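Local coordinates for peptide ABC transporter, peptide-binding protein (Thermus thermophilus, PDB 2D5W) that binds oligopeptides, here in complex with a pentapeptide, and probably hands them to an ABC transporter for uptake, at residues Arg88-Trp93 against Asn231-Pro236; Trp303-Ile308 against Phe464-Val469; Pro350-Trp355 against Leu547-Asn552. One frame throughout, in Å; residues are numbered along the deposited sequence.

Interaction 1 lies apart from the other two: its centre is about 38 Å from that of interaction 2 and about 39 Å from that of interaction 3, with nearest atoms about 22 Å away in both cases. It also closes first along the chain. Interactions 2 and 3 have centres about 10 Å apart and touch, because strands 293-308 and 544-557 are neighbours in one mixed sheet; their four segments alternate along the sequence. Strand 463-469 flanks 293-308 on one side and pairs with the bound peptide. Interaction 2 thus joins two strands of the sheet beside the peptide, and interaction 3 fastens loop 350-355 to the neighbouring strand 544-557, whereas interaction 1 ties peripheral loops together.

Interaction 1 (Arg88-Trp93 against Asn231-Pro236); sequences RPDAKW and NFPIKP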
loop_
_atom_site.group_PDB
_atom_site.type_symbol
_atom_site.label_atom_id
_atom_site.label_comp_id
_atom_site.label_asym_id
_atom_site.label_seq_id
_atom_site.Cartn_x
_atom_site.Cartn_y
_atom_site.Cartn_z
ATOM N N ARG A 88 23.433 -4.420 13.751
ATOM C CA ARG A 88 24.567 -5.324 13.564
ATOM C C ARG A 88 25.831 -4.525 13.271
ATOM O O ARG A 88 25.784 -3.496 12.602
ATOM C CB ARG A 88 24.318 -6.279 12.394
ATOM C CG ARG A 88 23.293 -7.364 12.653
ATOM C CD ARG A 88 23.107 -8.238 11.419
ATOM N NE ARG A 88 24.370 -8.815 10.963
ATOM C CZ ARG A 88 24.556 -10.107 10.711
ATOM N NH1 ARG A 88 25.740 -10.540 10.301
ATOM N NH2 ARG A 88 23.561 -10.968 10.879
ATOM N N PRO A 89 26.986 -5.003 13.757
ATOM C CA PRO A 89 28.252 -4.303 13.526
ATOM C C PRO A 89 28.647 -4.241 12.054
ATOM O O PRO A 89 29.418 -3.373 11.647
ATOM C CB PRO A 89 29.245 -5.113 14.355
ATOM C CG PRO A 89 28.672 -6.497 14.311
ATOM C CD PRO A 89 27.197 -6.238 14.530
ATOM N N ASP A 90 28.113 -5.166 11.262
ATOM C CA ASP A 90 28.423 -5.228 9.838
ATOM C C ASP A 90 27.340 -4.669 8.912
ATOM O O ASP A 90 27.384 -4.888 7.701
ATOM C CB ASP A 90 28.762 -6.669 9.435
ATOM C CG ASP A 90 27.749 -7.674 9.940
ATOM O OD1 ASP A 90 26.648 -7.263 10.363
ATOM O OD2 ASP A 90 28.050 -8.887 9.905
ATOM N N ALA A 91 26.371 -3.949 9.469
ATOM C CA ALA A 91 25.320 -3.351 8.645
ATOM C C ALA A 91 25.976 -2.177 7.926
ATOM O O ALA A 91 26.483 -1.258 8.568
ATOM C CB ALA A 91 24.177 -2.863 9.520
ATOM N N LYS A 92 25.965 -2.206 6.597
ATOM C CA LYS A 92 26.604 -1.151 5.820
ATOM C C LYS A 92 25.857 -0.706 4.574
ATOM O O LYS A 92 25.151 -1.490 3.936
ATOM C CB LYS A 92 28.008 -1.595 5.384
ATOM C CG LYS A 92 28.968 -1.893 6.520
ATOM C CD LYS A 92 30.363 -2.211 5.997
ATOM C CE LYS A 92 31.278 -2.655 7.127
ATOM N NZ LYS A 92 31.282 -1.682 8.251
ATOM N N TRP A 93 26.032 0.565 4.232
ATOM C CA TRP A 93 25.439 1.121 3.027
ATOM C C TRP A 93 26.269 0.606 1.849
ATOM O O TRP A 93 27.417 0.169 2.025
ATOM C CB TRP A 93 25.477 2.650 3.065
ATOM C CG TRP A 93 24.628 3.261 4.146
ATOM C CD1 TRP A 93 25.061 3.817 5.319
ATOM C CD2 TRP A 93 23.200 3.378 4.151
ATOM N NE1 TRP A 93 23.990 4.274 6.051
ATOM C CE2 TRP A 93 22.835 4.016 5.359
ATOM C CE3 TRP A 93 22.190 3.005 3.251
ATOM C CZ2 TRP A 93 21.503 4.287 5.692
ATOM C CZ3 TRP A 93 20.863 3.275 3.584
ATOM C CH2 TRP A 93 20.535 3.911 4.794
ATOM N N ASN A 231 28.077 -5.253 0.396
ATOM C CA ASN A 231 28.128 -4.736 1.757
ATOM C C ASN A 231 26.997 -5.241 2.656
ATOM O O ASN A 231 27.040 -5.050 3.870
ATOM C CB ASN A 231 28.150 -3.206 1.731
ATOM C CG ASN A 231 29.449 -2.656 1.162
ATOM O OD1 ASN A 231 30.531 -2.950 1.668
ATOM N ND2 ASN A 231 29.346 -1.861 0.105
ATOM N N PHE A 232 25.989 -5.880 2.066
ATOM C CA PHE A 232 24.873 -6.430 2.839
ATOM C C PHE A 232 25.470 -7.597 3.636
ATOM O O PHE A 232 26.051 -8.513 3.060
ATOM C CB PHE A 232 23.773 -6.916 1.893
ATOM C CG PHE A 232 22.554 -7.429 2.598
ATOM C CD1 PHE A 232 21.724 -6.568 3.308
ATOM C CD2 PHE A 232 22.248 -8.782 2.569
ATOM C CE1 PHE A 232 20.606 -7.055 3.978
ATOM C CE2 PHE A 232 21.134 -9.275 3.235
ATOM C CZ PHE A 232 20.313 -8.410 3.941
ATOM N N PRO A 233 25.316 -7.589 4.970
ATOM C CA PRO A 233 25.857 -8.628 5.854
ATOM C C PRO A 233 25.237 -10.017 5.957
ATOM O O PRO A 233 25.913 -10.953 6.387
ATOM C CB PRO A 233 25.874 -7.932 7.205
ATOM C CG PRO A 233 24.606 -7.164 7.164
ATOM C CD PRO A 233 24.619 -6.557 5.761
ATOM N N ILE A 234 23.967 -10.168 5.600
ATOM C CA ILE A 234 23.344 -11.482 5.706
ATOM C C ILE A 234 23.698 -12.328 4.492
ATOM O O ILE A 234 23.277 -12.038 3.370
ATOM C CB ILE A 234 21.811 -11.376 5.825
ATOM C CG1 ILE A 234 21.440 -10.347 6.899
ATOM C CG2 ILE A 234 21.224 -12.740 6.169
ATOM C CD1 ILE A 234 22.039 -10.619 8.265
ATOM N N LYS A 235 24.488 -13.370 4.722
ATOM C CA LYS A 235 24.905 -14.256 3.647
ATOM C C LYS A 235 24.037 -15.509 3.642
ATOM O O LYS A 235 23.836 -16.142 4.678
ATOM C CB LYS A 235 26.377 -14.640 3.821
ATOM C CG LYS A 235 27.307 -13.456 4.067
ATOM C CD LYS A 235 27.272 -12.443 2.929
ATOM C CE LYS A 235 28.207 -11.273 3.212
ATOM N NZ LYS A 235 28.206 -10.262 2.117
ATOM N N PRO A 236 23.496 -15.874 2.470
ATOM C CA PRO A 236 22.646 -17.060 2.340
ATOM C C PRO A 236 23.474 -18.333 2.482
ATOM O O PRO A 236 24.689 -18.313 2.280
ATOM C CB PRO A 236 22.055 -16.897 0.945
ATOM C CG PRO A 236 23.172 -16.253 0.197
ATOM C CD PRO A 236 23.661 -15.200 1.170
HETATM O O HOH W 1 28.998 -5.727 5.654
HETATM O O HOH W 2 28.493 -10.560 7.212
#
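Methyl CD1 of Ile-234 lies over one face of the Arg-88 guanidinium, 3.5 Å from Arg-88 CZ, and the two side chains cross at about a right angle. The edge of the same group is taken by Asp-90, whose carboxylate carbon lies in the guanidinium plane. The grip is side-on: Arg-88 NE reaches Asp-90 OD1 at 2.8 Å and Arg-88 NH1 reaches Asp-90 OD2 at 2.9 Å. Each oxygen uses its syn lone pair, and the bonds are nearly straight (170° and 172°). A bend at chi3 (56°) places NE for this grip, which fixes the rotation of both flat groups.

The carboxylate in turn meets the ring of Pro-233, Asp-90 CG lying 3.3 Å from Pro-233 CB. This compact apolar ring rests against the carboxylate at CB and leaves its oxygens to Arg-88 and a water. Two waters supply the polar links between the segments. One donates to Asp-90 O and to Asn-231 O, at 2.7 Å from each; the other joins Asp-90 OD2 to Pro-233 O, 2.7 Å from the latter. Further on, Lys-92 CB packs on Asn-231 CB at 4.0 Å.

Residues Arg-88 to Ala-91 make a type I turn, where Pro-89 fits the second position through its fixed phi. The turn follows strand 78-86 of the antiparallel sheet and leads toward helix 101-112, to which Trp-93 NE1 is bonded through Asp-103. The partner loop 231-236 links strands 223-228 and 246-251 of the five-stranded mixed sheet, and Phe-232 and Ile-234 rest against Trp-580.

Interaction 2 (Trp303-Ile308 against Phe464-Val469); sequences WEHIDI and FEFAWV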
loop_
_atom_site.group_PDB
_atom_site.type_symbol
_atom_site.label_atom_id
_atom_site.label_comp_id
_atom_site.label_asym_id
_atom_site.label_seq_id
_atom_site.Cartn_x
_atom_site.Cartn_y
_atom_site.Cartn_z
ATOM N N TRP A 303 -7.804 -5.364 -0.870
ATOM C CA TRP A 303 -9.191 -4.952 -0.984
ATOM C C TRP A 303 -9.508 -4.064 -2.178
ATOM O O TRP A 303 -9.197 -2.867 -2.176
ATOM C CB TRP A 303 -9.582 -4.263 0.330
ATOM C CG TRP A 303 -10.976 -3.734 0.399
ATOM C CD1 TRP A 303 -12.136 -4.440 0.252
ATOM C CD2 TRP A 303 -11.357 -2.384 0.673
ATOM N NE1 TRP A 303 -13.219 -3.608 0.417
ATOM C CE2 TRP A 303 -12.768 -2.340 0.678
ATOM C CE3 TRP A 303 -10.641 -1.205 0.916
ATOM C CZ2 TRP A 303 -13.478 -1.159 0.917
ATOM C CZ3 TRP A 303 -11.346 -0.034 1.153
ATOM C CH2 TRP A 303 -12.751 -0.019 1.152
ATOM N N GLU A 304 -10.119 -4.663 -3.198
ATOM C CA GLU A 304 -10.519 -3.925 -4.395
ATOM C C GLU A 304 -11.767 -3.143 -3.987
ATOM O O GLU A 304 -12.724 -3.709 -3.446
ATOM C CB GLU A 304 -10.837 -4.886 -5.543
ATOM C CG GLU A 304 -11.086 -4.191 -6.884
ATOM C CD GLU A 304 -9.823 -3.653 -7.547
ATOM O OE1 GLU A 304 -9.959 -2.913 -8.547
ATOM O OE2 GLU A 304 -8.701 -3.969 -7.092
ATOM N N HIS A 305 -11.761 -1.844 -4.261
ATOM C CA HIS A 305 -12.860 -0.992 -3.836
ATOM C C HIS A 305 -12.942 0.251 -4.712
ATOM O O HIS A 305 -12.088 0.481 -5.571
ATOM C CB HIS A 305 -12.593 -0.536 -2.403
ATOM C CG HIS A 305 -11.407 0.367 -2.296
ATOM N ND1 HIS A 305 -10.112 -0.088 -2.432
ATOM C CD2 HIS A 305 -11.323 1.716 -2.195
ATOM C CE1 HIS A 305 -9.284 0.944 -2.428
ATOM N NE2 HIS A 305 -9.994 2.048 -2.288
ATOM N N ILE A 306 -13.968 1.062 -4.467
ATOM C CA ILE A 306 -14.136 2.308 -5.192
ATOM C C ILE A 306 -14.258 3.442 -4.184
ATOM O O ILE A 306 -15.225 3.507 -3.423
ATOM C CB ILE A 306 -15.401 2.301 -6.084
ATOM C CG1 ILE A 306 -15.364 1.093 -7.026
ATOM C CG2 ILE A 306 -15.469 3.595 -6.893
ATOM C CD1 ILE A 306 -16.539 1.019 -7.993
ATOM N N ASP A 307 -13.259 4.316 -4.152
ATOM C CA ASP A 307 -13.324 5.457 -3.262
ATOM C C ASP A 307 -14.255 6.484 -3.888
ATOM O O ASP A 307 -14.440 6.520 -5.110
ATOM C CB ASP A 307 -11.933 6.038 -3.022
ATOM C CG ASP A 307 -11.203 5.313 -1.914
ATOM O OD1 ASP A 307 -10.131 4.731 -2.180
ATOM O OD2 ASP A 307 -11.717 5.314 -0.772
ATOM N N ILE A 308 -14.846 7.306 -3.027
ATOM C CA ILE A 308 -15.809 8.320 -3.428
ATOM C C ILE A 308 -15.419 9.666 -2.835
ATOM O O ILE A 308 -15.224 9.774 -1.625
ATOM C CB ILE A 308 -17.214 7.964 -2.890
ATOM C CG1 ILE A 308 -17.628 6.565 -3.363
ATOM C CG2 ILE A 308 -18.222 9.026 -3.303
ATOM C CD1 ILE A 308 -17.875 6.449 -4.845
ATOM N N PHE A 464 -13.081 6.289 -7.778
ATOM C CA PHE A 464 -11.676 5.968 -8.017
ATOM C C PHE A 464 -11.488 4.522 -7.558
ATOM O O PHE A 464 -11.496 4.233 -6.359
ATOM C CB PHE A 464 -10.797 6.934 -7.208
ATOM C CG PHE A 464 -9.307 6.791 -7.440
ATOM C CD1 PHE A 464 -8.423 7.587 -6.716
ATOM C CD2 PHE A 464 -8.782 5.875 -8.351
ATOM C CE1 PHE A 464 -7.047 7.480 -6.890
ATOM C CE2 PHE A 464 -7.397 5.761 -8.530
ATOM C CZ PHE A 464 -6.534 6.564 -7.797
ATOM N N GLU A 465 -11.351 3.610 -8.517
ATOM C CA GLU A 465 -11.184 2.199 -8.196
ATOM C C GLU A 465 -9.741 1.732 -8.189
ATOM O O GLU A 465 -8.981 1.989 -9.122
ATOM C CB GLU A 465 -11.946 1.296 -9.175
ATOM C CG GLU A 465 -11.747 -0.190 -8.834
ATOM C CD GLU A 465 -12.466 -1.160 -9.757
ATOM O OE1 GLU A 465 -13.402 -0.748 -10.474
ATOM O OE2 GLU A 465 -12.099 -2.357 -9.746
ATOM N N PHE A 466 -9.379 1.039 -7.119
ATOM C CA PHE A 466 -8.054 0.455 -6.979
ATOM C C PHE A 466 -8.115 -0.472 -5.775
ATOM O O PHE A 466 -9.198 -0.738 -5.242
ATOM C CB PHE A 466 -6.963 1.538 -6.828
ATOM C CG PHE A 466 -7.062 2.364 -5.571
ATOM C CD1 PHE A 466 -6.284 2.061 -4.455
ATOM C CD2 PHE A 466 -7.914 3.465 -5.511
ATOM C CE1 PHE A 466 -6.352 2.843 -3.301
ATOM C CE2 PHE A 466 -7.990 4.254 -4.358
ATOM C CZ PHE A 466 -7.206 3.940 -3.252
ATOM N N ALA A 467 -6.972 -0.998 -5.361
ATOM C CA ALA A 467 -6.943 -1.887 -4.214
ATOM C C ALA A 467 -5.946 -1.423 -3.173
ATOM O O ALA A 467 -4.869 -0.927 -3.506
ATOM C CB ALA A 467 -6.587 -3.307 -4.652
ATOM N N TRP A 468 -6.327 -1.556 -1.907
ATOM C CA TRP A 468 -5.421 -1.244 -0.810
ATOM C C TRP A 468 -4.823 -2.581 -0.393
ATOM O O TRP A 468 -5.549 -3.566 -0.240
ATOM C CB TRP A 468 -6.153 -0.676 0.410
ATOM C CG TRP A 468 -6.592 0.739 0.306
ATOM C CD1 TRP A 468 -7.874 1.191 0.329
ATOM C CD2 TRP A 468 -5.757 1.901 0.221
ATOM N NE1 TRP A 468 -7.898 2.561 0.265
ATOM C CE2 TRP A 468 -6.611 3.025 0.197
ATOM C CE3 TRP A 468 -4.369 2.104 0.165
ATOM C CZ2 TRP A 468 -6.127 4.334 0.121
ATOM C CZ3 TRP A 468 -3.887 3.411 0.088
ATOM C CH2 TRP A 468 -4.767 4.507 0.067
ATOM N N VAL A 469 -3.507 -2.611 -0.226
ATOM C CA VAL A 469 -2.808 -3.804 0.237
ATOM C C VAL A 469 -2.430 -3.446 1.670
ATOM O O VAL A 469 -1.718 -2.468 1.903
ATOM C CB VAL A 469 -1.522 -4.072 -0.567
ATOM C CG1 VAL A 469 -0.847 -5.341 -0.059
ATOM C CG2 VAL A 469 -1.851 -4.194 -2.043
HETATM O O HOH W 3 -10.297 3.732 0.973
#
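Trp-303, His-305 and Asp-307 face Trp-468, Phe-466 and Phe-464 as the three hydrogen-bonded pairs of an antiparallel ladder. Each pair exchanges two backbone bonds, such as His-305 N to Phe-466 O at 3.0 Å. The short segments run at 144° to each other.

Aromatic contacts fill the face carrying these side chains. His-305 turns its edge to the face of Phe-466, with ring centroids 4.5 Å apart and planes at 71°; chi1 of Phe-466 (65°) sets its CG between the backbone N and the carbonyl carbon. Trp-303 CE3 meets Trp-468 CD1 rim to rim at 3.7 Å.

Polar bonds pin the imidazole. His-305 ND1 donates to Trp-303 O at 2.9 Å, an oxygen that also accepts Trp-468 N from the opposite face of its carbonyl plane. His-305 NE2 donates to Asp-307 OD1 at 2.7 Å, arriving from above the carboxylate plane. Histidine suits this place because its two ring nitrogens span both acceptors while the ring still packs on Phe-466. A water donates to Asp-307 OD2 and accepts from Trp-468 NE1.

On the other face two acids cross at about a right angle, Glu-304 OE1 lying 2.5 Å from Glu-465 OE2. Glu-304 forms salt bridges with Arg-418 and Arg-550, while Glu-465 OE1 is bonded to Tyr-409.

Trp-468 and Val-469 continue the ladder onto the bound peptide. With both ring nitrogens donating, His-305 is consistent with a buried imidazolium beside Asp-307. Acid oxygens this close suggest that one keeps a proton, with Arg-418 and Arg-550 probably balancing the remaining charge.

Interaction 3 (Pro350-Trp355 against Leu547-Asn552); sequences PVAHTW and LYFRAN
Val-351 bridges Tyr-548 where strand 544-557 is irregular, Leu-547 and Tyr-548 forming a classic beta bulge opposite Glu-304. Two backbone bonds secure the loop. Phe-549 N donates to Pro-350 O at 3.0 Å, the donor nearly in line with the C=O bond. Ala-352 N donates to Leu-547 O at 2.9 Å; the bond is fairly straight at the hydrogen (166°), but the donor stands 53° out of the carbonyl plane. Val-351 CA, 3.3 Å from Leu-547 O, makes a CA-H...O contact with it. Proline lacks an N-H, so the backbone of Pro-350 can serve the pairing only as an acceptor.

On its other side the bulge is satisfied by strand 293-308, where Leu-547 and Tyr-548 share backbone bonds with Glu-304. Two side chains of the loop find polar partners elsewhere: Thr-354 OG1 bonds Gln-535 and Trp-355 NE1 bonds Glu-474.

Phe-549 supplies the apolar part: chi1 -65° sets its CG anti to the carbonyl carbon, and the ring lies against Ala-352 and Thr-354. The small Ala-352 allows a close fit: its CB sits over the Phe-549 ring face in a CH-pi contact, 3.5 Å from the centroid and displaced toward CE2.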
loop_
_atom_site.group_PDB
_atom_site.type_symbol
_atom_site.label_atom_id
_atom_site.label_comp_id
_atom_site.label_asym_id
_atom_site.label_seq_id
_atom_site.Cartn_x
_atom_site.Cartn_y
_atom_site.Cartn_z
ATOM N N PRO A 350 -14.100 -13.448 -3.566
ATOM C CA PRO A 350 -15.418 -13.058 -3.062
ATOM C C PRO A 350 -15.745 -11.589 -2.927
ATOM O O PRO A 350 -14.875 -10.761 -2.670
ATOM C CB PRO A 350 -15.477 -13.761 -1.716
ATOM C CG PRO A 350 -14.072 -13.582 -1.224
ATOM C CD PRO A 350 -13.240 -13.909 -2.457
ATOM N N VAL A 351 -17.028 -11.283 -3.087
ATOM C CA VAL A 351 -17.512 -9.927 -2.928
ATOM C C VAL A 351 -17.185 -9.511 -1.495
ATOM O O VAL A 351 -17.331 -10.306 -0.558
ATOM C CB VAL A 351 -19.039 -9.861 -3.145
ATOM C CG1 VAL A 351 -19.554 -8.471 -2.806
ATOM C CG2 VAL A 351 -19.373 -10.213 -4.587
ATOM N N ALA A 352 -16.726 -8.273 -1.344
ATOM C CA ALA A 352 -16.373 -7.713 -0.047
ATOM C C ALA A 352 -17.474 -6.764 0.412
ATOM O O ALA A 352 -18.067 -6.054 -0.406
ATOM C CB ALA A 352 -15.055 -6.963 -0.152
ATOM N N HIS A 353 -17.727 -6.746 1.720
ATOM C CA HIS A 353 -18.758 -5.890 2.305
ATOM C C HIS A 353 -18.171 -4.969 3.369
ATOM O O HIS A 353 -18.869 -4.122 3.930
ATOM C CB HIS A 353 -19.852 -6.757 2.926
ATOM C CG HIS A 353 -20.456 -7.730 1.965
ATOM N ND1 HIS A 353 -21.284 -7.340 0.935
ATOM C CD2 HIS A 353 -20.317 -9.071 1.849
ATOM C CE1 HIS A 353 -21.628 -8.400 0.225
ATOM N NE2 HIS A 353 -21.053 -9.463 0.759
ATOM N N THR A 354 -16.881 -5.156 3.638
ATOM C CA THR A 354 -16.143 -4.368 4.620
ATOM C C THR A 354 -14.737 -4.136 4.051
ATOM O O THR A 354 -14.417 -4.670 2.990
ATOM C CB THR A 354 -16.091 -5.110 5.976
ATOM O OG1 THR A 354 -15.368 -4.323 6.924
ATOM C CG2 THR A 354 -15.436 -6.471 5.827
ATOM N N TRP A 355 -13.905 -3.347 4.733
ATOM C CA TRP A 355 -12.561 -3.048 4.226
ATOM C C TRP A 355 -11.456 -3.959 4.742
ATOM O O TRP A 355 -10.341 -3.931 4.217
ATOM C CB TRP A 355 -12.193 -1.583 4.520
ATOM C CG TRP A 355 -11.631 -1.334 5.901
ATOM C CD1 TRP A 355 -10.313 -1.359 6.270
ATOM C CD2 TRP A 355 -12.376 -1.066 7.097
ATOM N NE1 TRP A 355 -10.193 -1.128 7.619
ATOM C CE2 TRP A 355 -11.442 -0.947 8.152
ATOM C CE3 TRP A 355 -13.739 -0.918 7.381
ATOM C CZ2 TRP A 355 -11.831 -0.687 9.470
ATOM C CZ3 TRP A 355 -14.125 -0.660 8.692
ATOM C CH2 TRP A 355 -13.173 -0.550 9.720
ATOM N N LEU A 547 -15.630 -3.857 -3.213
ATOM C CA LEU A 547 -15.902 -4.698 -4.374
ATOM C C LEU A 547 -15.603 -6.170 -4.086
ATOM O O LEU A 547 -16.525 -6.975 -3.977
ATOM C CB LEU A 547 -15.119 -4.207 -5.602
ATOM C CG LEU A 547 -15.518 -2.818 -6.124
ATOM C CD1 LEU A 547 -14.751 -2.519 -7.404
ATOM C CD2 LEU A 547 -17.024 -2.757 -6.382
ATOM N N TYR A 548 -14.329 -6.528 -3.953
ATOM C CA TYR A 548 -13.968 -7.912 -3.662
ATOM C C TYR A 548 -12.583 -8.037 -3.041
ATOM O O TYR A 548 -11.764 -7.122 -3.137
ATOM C CB TYR A 548 -14.054 -8.783 -4.931
ATOM C CG TYR A 548 -13.297 -8.268 -6.141
ATOM C CD1 TYR A 548 -13.913 -7.434 -7.080
ATOM C CD2 TYR A 548 -11.971 -8.636 -6.362
ATOM C CE1 TYR A 548 -13.218 -6.986 -8.209
ATOM C CE2 TYR A 548 -11.273 -8.191 -7.482
ATOM C CZ TYR A 548 -11.898 -7.371 -8.399
ATOM O OH TYR A 548 -11.194 -6.946 -9.504
ATOM N N PHE A 549 -12.338 -9.168 -2.384
ATOM C CA PHE A 549 -11.045 -9.439 -1.759
ATOM C C PHE A 549 -10.234 -10.269 -2.747
ATOM O O PHE A 549 -10.731 -11.242 -3.313
ATOM C CB PHE A 549 -11.223 -10.204 -0.445
ATOM C CG PHE A 549 -11.943 -9.422 0.621
ATOM C CD1 PHE A 549 -11.416 -8.229 1.102
ATOM C CD2 PHE A 549 -13.137 -9.892 1.154
ATOM C CE1 PHE A 549 -12.075 -7.513 2.104
ATOM C CE2 PHE A 549 -13.799 -9.184 2.154
ATOM C CZ PHE A 549 -13.267 -7.997 2.629
ATOM N N ARG A 550 -8.980 -9.884 -2.937
ATOM C CA ARG A 550 -8.108 -10.539 -3.903
ATOM C C ARG A 550 -7.042 -11.475 -3.368
ATOM O O ARG A 550 -6.667 -11.425 -2.198
ATOM C CB ARG A 550 -7.411 -9.467 -4.747
ATOM C CG ARG A 550 -8.360 -8.667 -5.610
ATOM C CD ARG A 550 -7.710 -7.427 -6.195
ATOM N NE ARG A 550 -6.502 -7.727 -6.957
ATOM C CZ ARG A 550 -5.820 -6.815 -7.638
ATOM N NH1 ARG A 550 -4.728 -7.159 -8.310
ATOM N NH2 ARG A 550 -6.234 -5.553 -7.649
ATOM N N ALA A 551 -6.573 -12.334 -4.266
ATOM C CA ALA A 551 -5.485 -13.268 -4.005
ATOM C C ALA A 551 -4.529 -12.979 -5.161
ATOM O O ALA A 551 -4.966 -12.827 -6.307
ATOM C CB ALA A 551 -5.970 -14.710 -4.067
ATOM N N ASN A 552 -3.238 -12.877 -4.867
ATOM C CA ASN A 552 -2.251 -12.588 -5.903
ATOM C C ASN A 552 -1.754 -13.838 -6.609
ATOM O O ASN A 552 -1.373 -14.816 -5.966
ATOM C CB ASN A 552 -1.014 -11.886 -5.325
ATOM C CG ASN A 552 -1.294 -10.476 -4.845
ATOM O OD1 ASN A 552 -2.088 -9.748 -5.436
ATOM N ND2 ASN A 552 -0.612 -10.072 -3.779
#